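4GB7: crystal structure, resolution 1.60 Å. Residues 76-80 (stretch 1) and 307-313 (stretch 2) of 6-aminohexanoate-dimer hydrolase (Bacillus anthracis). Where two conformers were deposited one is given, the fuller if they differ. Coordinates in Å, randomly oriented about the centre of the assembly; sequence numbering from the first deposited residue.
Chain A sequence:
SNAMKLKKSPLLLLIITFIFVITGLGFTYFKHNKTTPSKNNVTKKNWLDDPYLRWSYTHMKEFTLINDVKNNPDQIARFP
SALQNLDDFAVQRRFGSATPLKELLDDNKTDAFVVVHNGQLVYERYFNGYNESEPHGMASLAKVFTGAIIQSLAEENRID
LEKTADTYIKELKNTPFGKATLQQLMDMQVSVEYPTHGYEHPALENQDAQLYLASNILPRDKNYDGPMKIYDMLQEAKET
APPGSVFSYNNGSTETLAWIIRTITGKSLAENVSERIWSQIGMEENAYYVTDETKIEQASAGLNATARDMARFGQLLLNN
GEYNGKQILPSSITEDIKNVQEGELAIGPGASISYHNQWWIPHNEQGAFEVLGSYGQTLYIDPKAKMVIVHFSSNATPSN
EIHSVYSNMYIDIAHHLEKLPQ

Stretch 1 (76-80) IARFP
Stretch 2 (307-313) ARDMARF

This is a small contact, burying 236 Å² over both sides, in which an irregular segment lies against a helix and is held by one phenylalanine ring and one arginine that reaches back to a backbone carbonyl.

Residues 307-313 are helical throughout, with phi/psi close to -64/-39, and the backbone bonds Ala-311 N to Ala-307 O (2.9 Å), Arg-312 N to Arg-308 O (3.0 Å) and Phe-313 N to Asp-309 O (3.2 Å) set the turns. Residues 76-80 belong to no regular helix or strand but are fairly extended: phi/psi runs -81/144 at Ile-76, -121/111 at Ala-77, -58/137 at Arg-78, -68/123 at Phe-79 and -66/147 at Pro-80. The closest CA atoms across the contact are those of Phe-79 and Arg-308, 8.1 Å apart, room enough for side chains between the backbones.

The polar half rests on Arg-312. Its CA-to-CB bond points sideways, but the long chain (chi1 -66°, m; chi2 179°, t; chi3 166°, t; chi4 82°) brings the guanidinium to the loop. Arg-312 NH2 donates to Ala-77 O at 2.8 Å with an N-H...O angle of 158°; Arg-312 NE makes a weak bond to Ala-77 O at 3.3 Å and 136°. The carbonyl thus sits at the guanidinium edge, near its plane, where the N-H groups point. Within the helix, Arg-312 NH1 forms a salt bridge with Asp-309 OD1 at 2.9 Å, although as a hydrogen bond it is weak, at 116°. Asp-309 (chi1 -77°, m; chi2 -15°) thereby ties the arginine to its own helix while leaving the loop itself untouched.

Phe-79 supplies the apolar half and has the largest covered area, 92 Å². Its CA-to-CB bond points toward the helix, with chi1 at -118°, between wells, and chi2 at -67°. Phe-79 CE2 is the closest atom of the ring to three helix residues: 3.6 Å from Arg-312 CG, 3.8 Å from Arg-308 O and 4.0 Å from Ala-311 CB. Arg-308 O lies at the ring edge, while the Arg-312 and Ala-311 carbons approach obliquely. Phe-79 CD2 also lies over one face of the Arg-312 guanidinium, so that group meets carbon on its face and oxygen at its edge.

Along the loop, Ala-77, with CB sideways, offers its carbonyl; the CA-to-CB bond of Arg-78 (chi1 -176°, t; chi2 -172°, t; chi3 83°, p; chi4 101°) points away from the helix, and that of Phe-79 points toward it. On the helix, Arg-308, Ala-311 and Arg-312, the latter two three and four residues on from the first, form the receiving surface.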

ATOM      1  N   ILE A  76       9.921   2.297  21.547  1.00 20.51           N
ATOM      2  CA  ILE A  76       8.725   2.926  20.996  1.00 18.42           C
ATOM      3  C   ILE A  76       8.865   4.422  21.205  1.00 19.19           C
ATOM      4  O   ILE A  76       9.431   4.845  22.223  1.00 23.46           O
ATOM      5  CB  ILE A  76       7.479   2.421  21.720  1.00 19.63           C
ATOM      6  CG1 ILE A  76       7.354   0.882  21.611  1.00 22.16           C
ATOM      7  CG2 ILE A  76       6.184   3.157  21.266  1.00 18.81           C
ATOM      8  CD1 ILE A  76       6.220   0.322  22.465  1.00 22.87           C
ATOM      9  N   ALA A  77       8.380   5.219  20.253  1.00 17.55           N
ATOM     10  CA  ALA A  77       8.418   6.701  20.357  1.00 17.36           C
ATOM     11  C   ALA A  77       6.971   7.163  20.277  1.00 18.13           C
ATOM     12  O   ALA A  77       6.284   6.981  19.258  1.00 19.08           O
ATOM     13  CB  ALA A  77       9.232   7.300  19.242  1.00 22.63           C
ATOM     14  N   ARG A  78       6.482   7.655  21.399  1.00 17.78           N
ATOM     15  CA  ARG A  78       5.155   8.224  21.484  1.00 19.39           C
ATOM     16  C   ARG A  78       5.032   9.380  20.502  1.00 21.53           C
ATOM     17  O   ARG A  78       5.899  10.235  20.437  1.00 22.34           O
ATOM     18  CB  ARG A  78       4.897   8.735  22.886  1.00 21.76           C
ATOM     19  CG  ARG A  78       3.486   9.272  23.084  1.00 26.04           C
ATOM     20  CD  ARG A  78       3.308   9.965  24.445  1.00 22.32           C
ATOM     21  NE  ARG A  78       3.793  11.315  24.285  1.00 25.74           N
ATOM     22  CZ  ARG A  78       3.078  12.418  24.100  1.00 21.41           C
ATOM     23  NH1 ARG A  78       1.782  12.450  24.224  1.00 27.81           N
ATOM     24  NH2 ARG A  78       3.715  13.550  23.894  1.00 26.30           N
ATOM     25  N   PHE A  79       3.914   9.450  19.787  1.00 20.05           N
ATOM     26  CA  PHE A  79       3.704  10.574  18.910  1.00 19.53           C
ATOM     27  C   PHE A  79       3.504  11.860  19.736  1.00 18.15           C
ATOM     28  O   PHE A  79       2.537  11.937  20.479  1.00 20.34           O
ATOM     29  CB  PHE A  79       2.466  10.343  18.004  1.00 24.97           C
ATOM     30  CG  PHE A  79       2.798  10.315  16.568  1.00 20.95           C
ATOM     31  CD1 PHE A  79       3.243  11.485  15.963  1.00 22.88           C
ATOM     32  CD2 PHE A  79       2.631   9.193  15.824  1.00 25.05           C
ATOM     33  CE1 PHE A  79       3.560  11.515  14.636  1.00 23.75           C
ATOM     34  CE2 PHE A  79       2.967   9.208  14.484  1.00 24.26           C
ATOM     35  CZ  PHE A  79       3.454  10.362  13.909  1.00 22.12           C
ATOM     36  N   PRO A  80       4.325  12.901  19.533  1.00 17.97           N
ATOM     37  CA  PRO A  80       3.932  14.206  20.094  1.00 19.62           C
ATOM     38  C   PRO A  80       2.677  14.715  19.410  1.00 18.95           C
ATOM     39  O   PRO A  80       2.453  14.423  18.243  1.00 18.07           O
ATOM     40  CB  PRO A  80       5.112  15.106  19.820  1.00 22.41           C
ATOM     41  CG  PRO A  80       5.874  14.438  18.780  1.00 22.15           C
ATOM     42  CD  PRO A  80       5.535  12.982  18.733  1.00 20.54           C
ATOM     43  N   ALA A 307      -2.561   2.372  12.293  1.00 14.80           N
ATOM     44  CA  ALA A 307      -2.629   3.654  11.606  1.00 14.91           C
ATOM     45  C   ALA A 307      -1.526   4.617  12.046  1.00 14.41           C
ATOM     46  O   ALA A 307      -0.909   5.289  11.189  1.00 16.94           O
ATOM     47  CB  ALA A 307      -4.003   4.323  11.779  1.00 16.30           C
ATOM     48  N   ARG A 308      -1.299   4.711  13.361  1.00 16.11           N
ATOM     49  CA  ARG A 308      -0.228   5.547  13.847  1.00 16.08           C
ATOM     50  C   ARG A 308       1.126   5.035  13.370  1.00 15.32           C
ATOM     51  O   ARG A 308       1.996   5.834  13.108  1.00 16.40           O
ATOM     52  CB  ARG A 308      -0.226   5.663  15.366  1.00 16.35           C
ATOM     53  CG  ARG A 308      -1.328   6.596  15.831  1.00 16.58           C
ATOM     54  CD  ARG A 308      -1.174   7.044  17.288  1.00 18.63           C
ATOM     55  NE  ARG A 308      -1.148   5.925  18.196  1.00 19.26           N
ATOM     56  CZ  ARG A 308      -2.203   5.353  18.783  1.00 20.27           C
ATOM     57  NH1 ARG A 308      -2.012   4.319  19.589  1.00 19.84           N
ATOM     58  NH2 ARG A 308      -3.446   5.797  18.596  1.00 19.67           N
ATOM     59  N   ASP A 309       1.283   3.724  13.282  1.00 14.31           N
ATOM     60  CA  ASP A 309       2.556   3.198  12.819  1.00 14.44           C
ATOM     61  C   ASP A 309       2.774   3.556  11.350  1.00 16.65           C
ATOM     62  O   ASP A 309       3.894   3.904  10.953  1.00 16.22           O
ATOM     63  CB  ASP A 309       2.684   1.682  13.067  1.00 16.63           C
ATOM     64  CG  ASP A 309       3.002   1.365  14.548  1.00 15.08           C
ATOM     65  OD1 ASP A 309       3.400   2.318  15.278  1.00 16.06           O
ATOM     66  OD2 ASP A 309       2.943   0.196  14.971  1.00 18.16           O
HETATM   67  N   MSE A 310       1.744   3.459  10.542  1.00 15.31           N
HETATM   68  CA  MSE A 310       1.838   3.908   9.156  0.60 16.00           C
HETATM   69  C   MSE A 310       2.138   5.387   9.078  1.00 15.14           C
HETATM   70  O   MSE A 310       2.880   5.809   8.224  1.00 19.20           O
HETATM   71  CB  MSE A 310       0.589   3.621   8.370  0.60 17.40           C
HETATM   72  CG  MSE A 310       0.428   2.204   8.032  0.60 14.73           C
HETATM   73 SE   MSE A 310       1.915   1.513   6.949  0.42 20.38          SE
HETATM   74  CE  MSE A 310       2.408   3.103   5.962  0.60 17.66           C
ATOM     75  N   ALA A 311       1.600   6.181  10.005  1.00 15.54           N
ATOM     76  CA  ALA A 311       1.909   7.598  10.058  1.00 14.95           C
ATOM     77  C   ALA A 311       3.382   7.875  10.365  1.00 16.82           C
ATOM     78  O   ALA A 311       3.974   8.812   9.840  1.00 19.07           O
ATOM     79  CB  ALA A 311       1.020   8.271  11.068  1.00 15.55           C
ATOM     80  N   ARG A 312       3.972   7.057  11.237  1.00 17.45           N
ATOM     81  CA  ARG A 312       5.385   7.166  11.525  1.00 15.60           C
ATOM     82  C   ARG A 312       6.190   6.934  10.262  1.00 15.57           C
ATOM     83  O   ARG A 312       7.134   7.680   9.972  1.00 17.42           O
ATOM     84  CB  ARG A 312       5.818   6.151  12.581  1.00 16.78           C
ATOM     85  CG  ARG A 312       5.209   6.379  13.962  1.00 16.57           C
ATOM     86  CD  ARG A 312       5.638   5.320  14.994  1.00 19.59           C
ATOM     87  NE  ARG A 312       5.305   5.776  16.332  1.00 17.10           N
ATOM     88  CZ  ARG A 312       4.090   5.659  16.875  1.00 16.92           C
ATOM     89  NH1 ARG A 312       3.106   5.019  16.242  1.00 17.69           N
ATOM     90  NH2 ARG A 312       3.860   6.200  18.061  1.00 18.93           N
ATOM     91  N   PHE A 313       5.808   5.938   9.480  1.00 13.62           N
ATOM     92  CA  PHE A 313       6.510   5.674   8.208  1.00 16.69           C
ATOM     93  C   PHE A 313       6.321   6.863   7.215  1.00 15.00           C
ATOM     94  O   PHE A 313       7.212   7.292   6.545  1.00 17.78           O
ATOM     95  CB  PHE A 313       5.975   4.411   7.572  1.00 15.46           C
ATOM     96  CG  PHE A 313       6.602   4.095   6.243  1.00 16.16           C
ATOM     97  CD1 PHE A 313       7.907   3.675   6.198  1.00 17.25           C
ATOM     98  CD2 PHE A 313       5.896   4.201   5.041  1.00 17.08           C
ATOM     99  CE1 PHE A 313       8.490   3.356   4.995  1.00 19.77           C
ATOM    100  CE2 PHE A 313       6.489   3.879   3.825  1.00 18.00           C
ATOM    101  CZ  PHE A 313       7.774   3.459   3.807  1.00 19.14           C
TER